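Epidermin leader peptide processing serine protease EpiP (Staphylococcus aureus subsp. aureus, PDB 3QFH) is a subtilisin-like serine endopeptidase that probably cleaves the leader peptide from the precursor of the lantibiotic epidermin. Local coordinates at residues K125-D130 against T201-F206; S329-N334 against F425-H430; I73-A78 against T248-E253. All coordinates share one frame; numbering follows the deposited sequence.

The three contacts mark separate parts of a subtilase whose propeptide-like region is present in the model. Contact 1 lies deepest, joining neighbouring strands 126-130 and 200-204 of the parallel sheet that forms the catalytic core. Contact 3 joins strand 73-78, in the propeptide-like range, to the short strand 249-250 of the protease, so that one mixed sheet spans both parts; contact 1 is nested inside the long loop closed by contact 3. Contact 2 follows later, where the loop between strands 314-319 and 338-341 meets helix 425-428 at the surface. Centres are 26 to 32 Å apart and no two contacts touch, so they sample the core sheet, the protease surface and the propeptide-protease interface.

Contact 1 (K125-D130 against T201-F206); sequences KIAIID and TMYRVF
Two neighbouring parallel strands of the subtilisin-like α/β core, 126-130 and 201-204, run side by side with an angle of 23° between the axes of these short segments. Five backbone hydrogen bonds alternate between them, from Thr201 N to Ile126 O through to Val205 N to Asp130 O; in the middle, Tyr203 N lies 2.7 Å from Ile128 O, nearly along the carbonyl axis. Ala127, Ile129, Thr201 and Tyr203 share the face packed by helix 213-225. Tyr203 CB sits beside Ile128 O and Ile129 CG1, CD2 passes by Ala127 CB, and CE2 approaches that methyl most closely at 3.6 Å. Its OH bonds to Asp226. On the other face Met202 leaves with CG anti to the backbone N (chi1 170°), then bends twice, bringing SD to 3.5 Å from Ile128 O and CE to 3.7 Å from Ile128 CG2, the side chains crossing obliquely. Helix 177-186 packs on this side. Asp130, at the strand's C-terminal end, bonds through OD1 to His177 ND1, consistent with the charge relay of a Ser-His-Asp triad completed by Ser383. Asp130 O accepts Val205 N at 3.0 Å in a nearly straight bond and meets the Phe206 ring edge at CD2.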
loop_
_atom_site.group_PDB
_atom_site.type_symbol
_atom_site.label_atom_id
_atom_site.label_comp_id
_atom_site.label_asym_id
_atom_site.label_seq_id
_atom_site.Cartn_x
_atom_site.Cartn_y
_atom_site.Cartn_z
ATOM N N LYS A 125 1.364 -1.855 15.728
ATOM C CA LYS A 125 2.442 -1.772 14.739
ATOM C C LYS A 125 1.875 -1.558 13.369
ATOM O O LYS A 125 1.011 -2.325 12.938
ATOM C CB LYS A 125 3.207 -3.086 14.659
ATOM C CG LYS A 125 4.365 -3.255 15.579
ATOM C CD LYS A 125 4.019 -3.218 17.025
ATOM C CE LYS A 125 5.132 -3.933 17.809
ATOM N NZ LYS A 125 6.494 -3.561 17.273
ATOM N N ILE A 126 2.362 -0.539 12.675
ATOM C CA ILE A 126 1.932 -0.281 11.331
ATOM C C ILE A 126 2.978 -0.888 10.369
ATOM O O ILE A 126 4.166 -0.594 10.470
ATOM C CB ILE A 126 1.794 1.220 11.067
ATOM C CG1 ILE A 126 0.869 1.869 12.101
ATOM C CG2 ILE A 126 1.276 1.475 9.648
ATOM C CD1 ILE A 126 0.885 3.358 12.047
ATOM N N ALA A 127 2.529 -1.749 9.468
ATOM C CA ALA A 127 3.408 -2.332 8.487
ATOM C C ALA A 127 3.260 -1.505 7.244
ATOM O O ALA A 127 2.144 -1.069 6.882
ATOM C CB ALA A 127 3.053 -3.792 8.212
ATOM N N ILE A 128 4.378 -1.221 6.614
ATOM C CA ILE A 128 4.380 -0.457 5.365
ATOM C C ILE A 128 5.069 -1.329 4.344
ATOM O O ILE A 128 6.194 -1.764 4.549
ATOM C CB ILE A 128 5.108 0.909 5.513
ATOM C CG1 ILE A 128 4.490 1.719 6.665
ATOM C CG2 ILE A 128 5.026 1.727 4.201
ATOM C CD1 ILE A 128 5.286 2.970 7.030
ATOM N N ILE A 129 4.386 -1.597 3.244
ATOM C CA ILE A 129 4.941 -2.391 2.173
ATOM C C ILE A 129 5.320 -1.385 1.087
ATOM O O ILE A 129 4.457 -0.795 0.476
ATOM C CB ILE A 129 3.928 -3.433 1.701
ATOM C CG1 ILE A 129 3.583 -4.346 2.885
ATOM C CG2 ILE A 129 4.479 -4.222 0.515
ATOM C CD1 ILE A 129 2.494 -5.337 2.602
ATOM N N ASP A 130 6.614 -1.161 0.880
ATOM C CA ASP A 130 7.027 -0.121 -0.060
ATOM C C ASP A 130 8.491 -0.301 -0.508
ATOM O O ASP A 130 9.027 -1.435 -0.489
ATOM C CB ASP A 130 6.784 1.254 0.601
ATOM C CG ASP A 130 6.325 2.314 -0.396
ATOM O OD1 ASP A 130 7.106 2.715 -1.297
ATOM O OD2 ASP A 130 5.166 2.757 -0.257
ATOM N N THR A 201 6.919 -0.820 10.732
ATOM C CA THR A 201 7.749 -1.887 10.249
ATOM C C THR A 201 7.723 -1.773 8.752
ATOM O O THR A 201 6.650 -1.742 8.154
ATOM C CB THR A 201 7.190 -3.260 10.656
ATOM O OG1 THR A 201 6.968 -3.289 12.066
ATOM C CG2 THR A 201 8.152 -4.348 10.295
ATOM N N MET A 202 8.891 -1.708 8.136
ATOM C CA MET A 202 8.969 -1.581 6.693
ATOM C C MET A 202 9.174 -2.952 6.088
ATOM O O MET A 202 9.939 -3.752 6.611
ATOM C CB MET A 202 10.104 -0.625 6.307
ATOM C CG MET A 202 10.461 -0.562 4.802
ATOM S SD MET A 202 9.134 -0.014 3.725
ATOM C CE MET A 202 8.742 1.625 4.364
ATOM N N TYR A 203 8.451 -3.234 5.011
ATOM C CA TYR A 203 8.642 -4.466 4.256
ATOM C C TYR A 203 9.034 -4.039 2.861
ATOM O O TYR A 203 8.213 -3.526 2.103
ATOM C CB TYR A 203 7.403 -5.344 4.276
ATOM C CG TYR A 203 7.146 -5.878 5.678
ATOM C CD1 TYR A 203 7.707 -7.073 6.094
ATOM C CD2 TYR A 203 6.381 -5.156 6.599
ATOM C CE1 TYR A 203 7.485 -7.565 7.377
ATOM C CE2 TYR A 203 6.176 -5.627 7.874
ATOM C CZ TYR A 203 6.733 -6.837 8.255
ATOM O OH TYR A 203 6.521 -7.337 9.508
ATOM N N ARG A 204 10.308 -4.239 2.540
ATOM C CA ARG A 204 10.837 -3.795 1.254
ATOM C C ARG A 204 10.556 -4.784 0.129
ATOM O O ARG A 204 10.933 -5.944 0.200
ATOM C CB ARG A 204 12.336 -3.495 1.342
ATOM C CG ARG A 204 12.890 -2.921 0.036
ATOM C CD ARG A 204 14.297 -2.346 0.208
ATOM N NE ARG A 204 15.321 -3.373 0.388
ATOM C CZ ARG A 204 16.053 -3.902 -0.595
ATOM N NH1 ARG A 204 15.873 -3.541 -1.852
ATOM N NH2 ARG A 204 16.969 -4.817 -0.316
ATOM N N VAL A 205 9.897 -4.271 -0.902
ATOM C CA VAL A 205 9.511 -5.022 -2.084
ATOM C C VAL A 205 10.041 -4.382 -3.380
ATOM O O VAL A 205 9.636 -4.765 -4.455
ATOM C CB VAL A 205 7.981 -5.214 -2.129
ATOM C CG1 VAL A 205 7.536 -5.974 -0.863
ATOM C CG2 VAL A 205 7.226 -3.858 -2.249
ATOM N N PHE A 206 10.936 -3.402 -3.259
ATOM C CA PHE A 206 11.578 -2.803 -4.419
ATOM C C PHE A 206 13.071 -2.748 -4.218
ATOM O O PHE A 206 13.552 -2.436 -3.122
ATOM C CB PHE A 206 11.151 -1.363 -4.657
ATOM C CG PHE A 206 9.775 -1.196 -5.222
ATOM C CD1 PHE A 206 9.585 -1.131 -6.601
ATOM C CD2 PHE A 206 8.681 -1.025 -4.385
ATOM C CE1 PHE A 206 8.316 -0.943 -7.134
ATOM C CE2 PHE A 206 7.407 -0.831 -4.913
ATOM C CZ PHE A 206 7.229 -0.790 -6.291
#

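Contact 2 (S329-N334 against F425-H430). With EDO (1,2-ethanediol), chain J; SO4 (sulfate ion), chain M.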
loop_
_atom_site.group_PDB
_atom_site.type_symbol
_atom_site.label_atom_id
_atom_site.label_comp_id
_atom_site.label_asym_id
_atom_site.label_seq_id
_atom_site.Cartn_x
_atom_site.Cartn_y
_atom_site.Cartn_z
ATOM N N SER A 329 -6.780 11.379 -8.496
ATOM C CA SER A 329 -7.271 10.236 -7.729
ATOM C C SER A 329 -8.294 9.386 -8.469
ATOM O O SER A 329 -9.269 9.887 -9.010
ATOM C CB SER A 329 -7.902 10.681 -6.406
ATOM O OG SER A 329 -8.140 9.538 -5.564
ATOM N N ASN A 330 -8.060 8.095 -8.511
ATOM C CA ASN A 330 -9.091 7.211 -9.006
ATOM C C ASN A 330 -10.260 7.312 -8.012
ATOM O O ASN A 330 -10.103 7.791 -6.869
ATOM C CB ASN A 330 -8.608 5.763 -9.103
ATOM C CG ASN A 330 -7.665 5.520 -10.282
ATOM O OD1 ASN A 330 -7.293 6.439 -11.040
ATOM N ND2 ASN A 330 -7.291 4.264 -10.452
ATOM N N PHE A 331 -11.430 6.894 -8.459
ATOM C CA PHE A 331 -12.620 6.902 -7.635
ATOM C C PHE A 331 -13.687 6.012 -8.264
ATOM O O PHE A 331 -13.466 5.401 -9.320
ATOM C CB PHE A 331 -13.157 8.324 -7.549
ATOM C CG PHE A 331 -13.609 8.876 -8.868
ATOM C CD1 PHE A 331 -14.959 8.905 -9.197
ATOM C CD2 PHE A 331 -12.683 9.345 -9.797
ATOM C CE1 PHE A 331 -15.378 9.399 -10.413
ATOM C CE2 PHE A 331 -13.096 9.847 -11.023
ATOM C CZ PHE A 331 -14.454 9.869 -11.329
ATOM N N GLY A 332 -14.848 5.974 -7.620
ATOM C CA GLY A 332 -16.006 5.269 -8.137
ATOM C C GLY A 332 -16.828 4.552 -7.092
ATOM O O GLY A 332 -16.360 4.299 -5.972
ATOM N N MET A 333 -18.083 4.265 -7.427
ATOM C CA MET A 333 -18.959 3.526 -6.519
ATOM C C MET A 333 -18.346 2.169 -6.300
ATOM O O MET A 333 -17.711 1.607 -7.200
ATOM C CB MET A 333 -20.386 3.349 -7.079
ATOM C CG MET A 333 -21.382 4.488 -6.792
ATOM S SD MET A 333 -21.762 4.785 -5.029
ATOM C CE MET A 333 -23.215 5.815 -5.205
ATOM N N ASN A 334 -18.535 1.656 -5.094
ATOM C CA ASN A 334 -18.031 0.356 -4.691
ATOM C C ASN A 334 -16.526 0.223 -4.832
ATOM O O ASN A 334 -16.003 -0.831 -5.195
ATOM C CB ASN A 334 -18.794 -0.702 -5.481
ATOM C CG ASN A 334 -20.286 -0.555 -5.292
ATOM O OD1 ASN A 334 -20.752 -0.461 -4.160
ATOM N ND2 ASN A 334 -21.037 -0.501 -6.385
ATOM N N PHE A 425 -20.510 9.899 -2.408
ATOM C CA PHE A 425 -19.852 8.711 -1.879
ATOM C C PHE A 425 -18.939 8.082 -2.935
ATOM O O PHE A 425 -17.855 7.585 -2.621
ATOM C CB PHE A 425 -20.899 7.685 -1.391
ATOM C CG PHE A 425 -20.323 6.581 -0.517
ATOM C CD1 PHE A 425 -19.662 5.492 -1.079
ATOM C CD2 PHE A 425 -20.464 6.632 0.868
ATOM C CE1 PHE A 425 -19.117 4.460 -0.264
ATOM C CE2 PHE A 425 -19.949 5.617 1.693
ATOM C CZ PHE A 425 -19.270 4.527 1.124
ATOM N N SER A 426 -19.364 8.118 -4.191
ATOM C CA SER A 426 -18.561 7.539 -5.279
ATOM C C SER A 426 -17.185 8.191 -5.391
ATOM O O SER A 426 -16.277 7.587 -5.930
ATOM C CB SER A 426 -19.305 7.633 -6.602
ATOM O OG SER A 426 -19.590 8.972 -6.915
ATOM N N ARG A 427 -17.026 9.410 -4.871
ATOM C CA ARG A 427 -15.736 10.084 -4.920
ATOM C C ARG A 427 -14.963 10.086 -3.594
ATOM O O ARG A 427 -13.748 9.850 -3.602
ATOM C CB ARG A 427 -15.894 11.520 -5.430
ATOM C CG ARG A 427 -16.639 11.596 -6.750
ATOM C CD ARG A 427 -16.426 12.917 -7.433
ATOM N NE ARG A 427 -15.090 12.968 -8.021
ATOM C CZ ARG A 427 -14.533 14.043 -8.570
ATOM N NH1 ARG A 427 -15.187 15.201 -8.605
ATOM N NH2 ARG A 427 -13.307 13.958 -9.075
ATOM N N TYR A 428 -15.667 10.316 -2.474
ATOM C CA TYR A 428 -15.040 10.429 -1.149
ATOM C C TYR A 428 -15.260 9.262 -0.198
ATOM O O TYR A 428 -14.660 9.227 0.894
ATOM C CB TYR A 428 -15.558 11.693 -0.438
ATOM C CG TYR A 428 -15.280 12.953 -1.209
ATOM C CD1 TYR A 428 -14.075 13.643 -1.046
ATOM C CD2 TYR A 428 -16.182 13.421 -2.144
ATOM C CE1 TYR A 428 -13.802 14.791 -1.770
ATOM C CE2 TYR A 428 -15.916 14.564 -2.880
ATOM C CZ TYR A 428 -14.721 15.241 -2.687
ATOM O OH TYR A 428 -14.465 16.364 -3.418
ATOM N N GLY A 429 -16.124 8.333 -0.585
ATOM C CA GLY A 429 -16.463 7.242 0.282
ATOM C C GLY A 429 -17.170 7.883 1.458
ATOM O O GLY A 429 -17.963 8.800 1.268
ATOM N N HIS A 430 -16.849 7.445 2.662
ATOM C CA HIS A 430 -17.476 8.000 3.881
ATOM C C HIS A 430 -17.070 9.433 4.204
ATOM O O HIS A 430 -17.684 10.074 5.065
ATOM C CB HIS A 430 -17.224 7.100 5.089
ATOM C CG HIS A 430 -17.863 5.760 4.973
ATOM N ND1 HIS A 430 -19.197 5.552 5.257
ATOM C CD2 HIS A 430 -17.356 4.552 4.625
ATOM C CE1 HIS A 430 -19.484 4.273 5.071
ATOM N NE2 HIS A 430 -18.383 3.643 4.699
HETATM C C1 EDO J . -23.716 9.126 -4.472
HETATM O O1 EDO J . -22.488 8.403 -4.660
HETATM C C2 EDO J . -24.142 9.093 -3.004
HETATM O O2 EDO J . -23.504 10.143 -2.256
HETATM S S SO4 M . -22.376 7.032 6.016
HETATM O O1 SO4 M . -22.644 5.619 6.289
HETATM O O2 SO4 M . -23.582 7.742 5.615
HETATM O O3 SO4 M . -21.793 7.636 7.205
HETATM O O4 SO4 M . -21.408 7.123 4.921
HETATM O O HOH W 1 -11.521 8.394 -4.484
#
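Phe331 and Ser426 form the tight part of this junction between an irregular loop and a one-turn helix of the subtilase domain. Gly332 N donates to Ser426 O at 2.7 Å, nearly along the carbonyl axis, but the hydrogen bond is bent at the hydrogen (134°). Ser426 O also sits at the edge of the Phe331 ring, 3.6 Å from Phe331 CB. Phe331 holds CG in the crowded position between N and carbonyl carbon (chi1 64°), which lays the ring alongside Arg427. A bend at chi3 carries the Arg427 guanidinium, tilted 57° to the ring, above its face in a cation-pi contact, CZ 4.9 Å from the Phe331 centroid, with NE over the centre and lacking a hydrogen-bond partner in the model. A water bridges Asn330 O and Arg427 O. Toward solvent the fit loosens: Met333, modelled in two conformers, rests CG on Ser426 CB at 3.8 Å, while a 1,2-ethanediol, probably from the crystallisation liquor, takes bonds from Phe425 N and Ser426 N. The loop follows strand 314-319 and leads to strand 338-341, the edge of the parallel sheet; Asn330 ties it inward to Asp305 and Tyr238, and Tyr428, ending helix 425-428, bonds through OH to Leu325 N.

Contact 3 (I73-A78 against T248-E253); sequences IKYINA and TFRKDE
Ile76 stands at the centre of the parallel pairing that adds the short, weakly bonded strand about 249-250 to the edge of the propeptide-like sheet. Ile76 N donates to Thr248 O at 2.9 Å, from above the carbonyl plane, and Ile76 O accepts Arg250 N at 2.8 Å, nearly along the C=O axis. Thr248 turns CG2 anti to its own backbone N, and that methyl comes to 3.2 Å from Lys74 O. The aliphatic part of Arg250 runs alongside the Tyr75 ring, Arg250 CD 3.7 Å from Tyr75 CD1, with the guanidinium steeply inclined to it (82°). Asn77 presses CB against Asp252 O at 3.3 Å.

A second shell fixes these groups. Arg250 bends at chi3 and forms a side-on, two-nitrogen salt bridge with Asp252: NE meets OD1 on its syn lone pair, while NH1 reaches OD2 at 2.7 Å from above the carboxylate plane. A water joins Ala78 N to Arg250 O. Glu253, the N-cap residue of helix 254-269, pairs with Arg295. Lys74 and Tyr75 both face Glu26 in a classic beta bulge.

The buried Arg250 charge is matched by Asp252 in its own segment, with Asp245 O as a further partner. The two parts are joined by backbone bonds and by the Asn77 amide, whose OD1 accepts Val255 N, where the helix dipole would probably favour it, and whose ND2 donates to Glu256, with Lys70 reaching Thr248 OG1.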
loop_
_atom_site.group_PDB
_atom_site.type_symbol
_atom_site.label_atom_id
_atom_site.label_comp_id
_atom_site.label_asym_id
_atom_site.label_seq_id
_atom_site.Cartn_x
_atom_site.Cartn_y
_atom_site.Cartn_z
ATOM N N ILE A 73 -0.933 -29.054 -9.554
ATOM C CA ILE A 73 -0.888 -27.706 -10.094
ATOM C C ILE A 73 -2.289 -27.214 -10.428
ATOM O O ILE A 73 -3.026 -27.870 -11.171
ATOM C CB ILE A 73 -0.014 -27.673 -11.361
ATOM C CG1 ILE A 73 1.382 -28.268 -11.082
ATOM C CG2 ILE A 73 0.110 -26.269 -11.902
ATOM C CD1 ILE A 73 2.252 -27.511 -10.072
ATOM N N LYS A 74 -2.645 -26.062 -9.865
ATOM C CA LYS A 74 -3.950 -25.471 -10.078
ATOM C C LYS A 74 -3.886 -24.545 -11.305
ATOM O O LYS A 74 -4.662 -24.721 -12.238
ATOM C CB LYS A 74 -4.420 -24.754 -8.802
ATOM C CG LYS A 74 -5.867 -24.212 -8.815
ATOM C CD LYS A 74 -6.274 -23.739 -7.400
ATOM C CE LYS A 74 -7.567 -22.920 -7.373
ATOM N NZ LYS A 74 -8.749 -23.614 -7.954
ATOM N N TYR A 75 -2.947 -23.591 -11.309
ATOM C CA TYR A 75 -2.772 -22.664 -12.433
ATOM C C TYR A 75 -1.323 -22.296 -12.672
ATOM O O TYR A 75 -0.501 -22.305 -11.756
ATOM C CB TYR A 75 -3.502 -21.335 -12.199
ATOM C CG TYR A 75 -4.969 -21.430 -11.989
ATOM C CD1 TYR A 75 -5.808 -21.805 -13.030
ATOM C CD2 TYR A 75 -5.539 -21.106 -10.762
ATOM C CE1 TYR A 75 -7.168 -21.896 -12.850
ATOM C CE2 TYR A 75 -6.903 -21.190 -10.570
ATOM C CZ TYR A 75 -7.712 -21.588 -11.626
ATOM O OH TYR A 75 -9.062 -21.671 -11.471
ATOM N N ILE A 76 -1.035 -21.923 -13.914
ATOM C CA ILE A 76 0.266 -21.446 -14.311
ATOM C C ILE A 76 0.063 -20.366 -15.358
ATOM O O ILE A 76 -0.775 -20.519 -16.252
ATOM C CB ILE A 76 1.176 -22.558 -14.948
ATOM C CG1 ILE A 76 1.395 -23.730 -14.003
ATOM C CG2 ILE A 76 2.549 -21.984 -15.315
ATOM C CD1 ILE A 76 2.263 -24.860 -14.609
ATOM N N ASN A 77 0.778 -19.251 -15.211
ATOM C CA ASN A 77 0.819 -18.209 -16.237
ATOM C C ASN A 77 2.185 -17.550 -16.209
ATOM O O ASN A 77 2.886 -17.584 -15.189
ATOM C CB ASN A 77 -0.318 -17.174 -16.132
ATOM C CG ASN A 77 -0.346 -16.430 -14.800
ATOM O OD1 ASN A 77 -1.200 -16.708 -13.966
ATOM N ND2 ASN A 77 0.569 -15.483 -14.603
ATOM N N ALA A 78 2.582 -16.990 -17.347
ATOM C CA ALA A 78 3.839 -16.285 -17.438
ATOM C C ALA A 78 3.698 -15.090 -16.538
ATOM O O ALA A 78 2.647 -14.468 -16.526
ATOM C CB ALA A 78 4.089 -15.841 -18.872
ATOM N N THR A 248 -5.677 -24.632 -17.031
ATOM C CA THR A 248 -4.602 -24.589 -16.062
ATOM C C THR A 248 -3.525 -23.616 -16.533
ATOM O O THR A 248 -3.095 -22.756 -15.771
ATOM C CB THR A 248 -3.992 -25.966 -15.841
ATOM O OG1 THR A 248 -5.027 -26.892 -15.507
ATOM C CG2 THR A 248 -2.962 -25.920 -14.712
ATOM N N PHE A 249 -3.122 -23.741 -17.796
ATOM C CA PHE A 249 -2.118 -22.859 -18.382
ATOM C C PHE A 249 -2.883 -21.669 -18.946
ATOM O O PHE A 249 -3.695 -21.817 -19.850
ATOM C CB PHE A 249 -1.330 -23.576 -19.482
ATOM C CG PHE A 249 -0.021 -22.913 -19.822
ATOM C CD1 PHE A 249 0.020 -21.801 -20.651
ATOM C CD2 PHE A 249 1.172 -23.413 -19.318
ATOM C CE1 PHE A 249 1.237 -21.191 -20.968
ATOM C CE2 PHE A 249 2.384 -22.818 -19.627
ATOM C CZ PHE A 249 2.424 -21.707 -20.452
ATOM N N ARG A 250 -2.614 -20.483 -18.414
ATOM C CA ARG A 250 -3.361 -19.288 -18.791
ATOM C C ARG A 250 -2.545 -18.213 -19.499
ATOM O O ARG A 250 -1.318 -18.249 -19.520
ATOM C CB ARG A 250 -3.958 -18.703 -17.539
ATOM C CG ARG A 250 -4.635 -19.752 -16.676
ATOM C CD ARG A 250 -5.145 -19.132 -15.435
ATOM N NE ARG A 250 -6.094 -18.091 -15.775
ATOM C CZ ARG A 250 -7.378 -18.304 -16.024
ATOM N NH1 ARG A 250 -8.164 -17.279 -16.329
ATOM N NH2 ARG A 250 -7.876 -19.534 -15.968
ATOM N N LYS A 251 -3.265 -17.241 -20.047
ATOM C CA LYS A 251 -2.679 -16.138 -20.791
ATOM C C LYS A 251 -2.834 -14.821 -20.015
ATOM O O LYS A 251 -2.270 -13.810 -20.396
ATOM C CB LYS A 251 -3.375 -16.032 -22.160
ATOM C CG LYS A 251 -3.541 -17.384 -22.854
ATOM C CD LYS A 251 -4.241 -17.337 -24.226
ATOM C CE LYS A 251 -5.668 -16.737 -24.190
ATOM N NZ LYS A 251 -5.685 -15.236 -24.208
ATOM N N ASP A 252 -3.604 -14.843 -18.931
ATOM C CA ASP A 252 -3.845 -13.649 -18.132
ATOM C C ASP A 252 -2.907 -13.645 -16.907
ATOM O O ASP A 252 -1.905 -14.359 -16.901
ATOM C CB ASP A 252 -5.318 -13.572 -17.732
ATOM C CG ASP A 252 -5.762 -14.749 -16.865
ATOM O OD1 ASP A 252 -4.918 -15.611 -16.500
ATOM O OD2 ASP A 252 -6.968 -14.820 -16.550
ATOM N N GLU A 253 -3.227 -12.852 -15.885
ATOM C CA GLU A 253 -2.383 -12.750 -14.690
ATOM C C GLU A 253 -3.100 -13.298 -13.453
ATOM O O GLU A 253 -2.987 -12.792 -12.343
ATOM C CB GLU A 253 -1.927 -11.299 -14.547
ATOM C CG GLU A 253 -1.190 -10.861 -15.841
ATOM C CD GLU A 253 -1.004 -9.381 -16.003
ATOM O OE1 GLU A 253 -1.719 -8.589 -15.357
ATOM O OE2 GLU A 253 -0.139 -9.005 -16.822
HETATM O O HOH W 2 0.918 -16.866 -19.620
#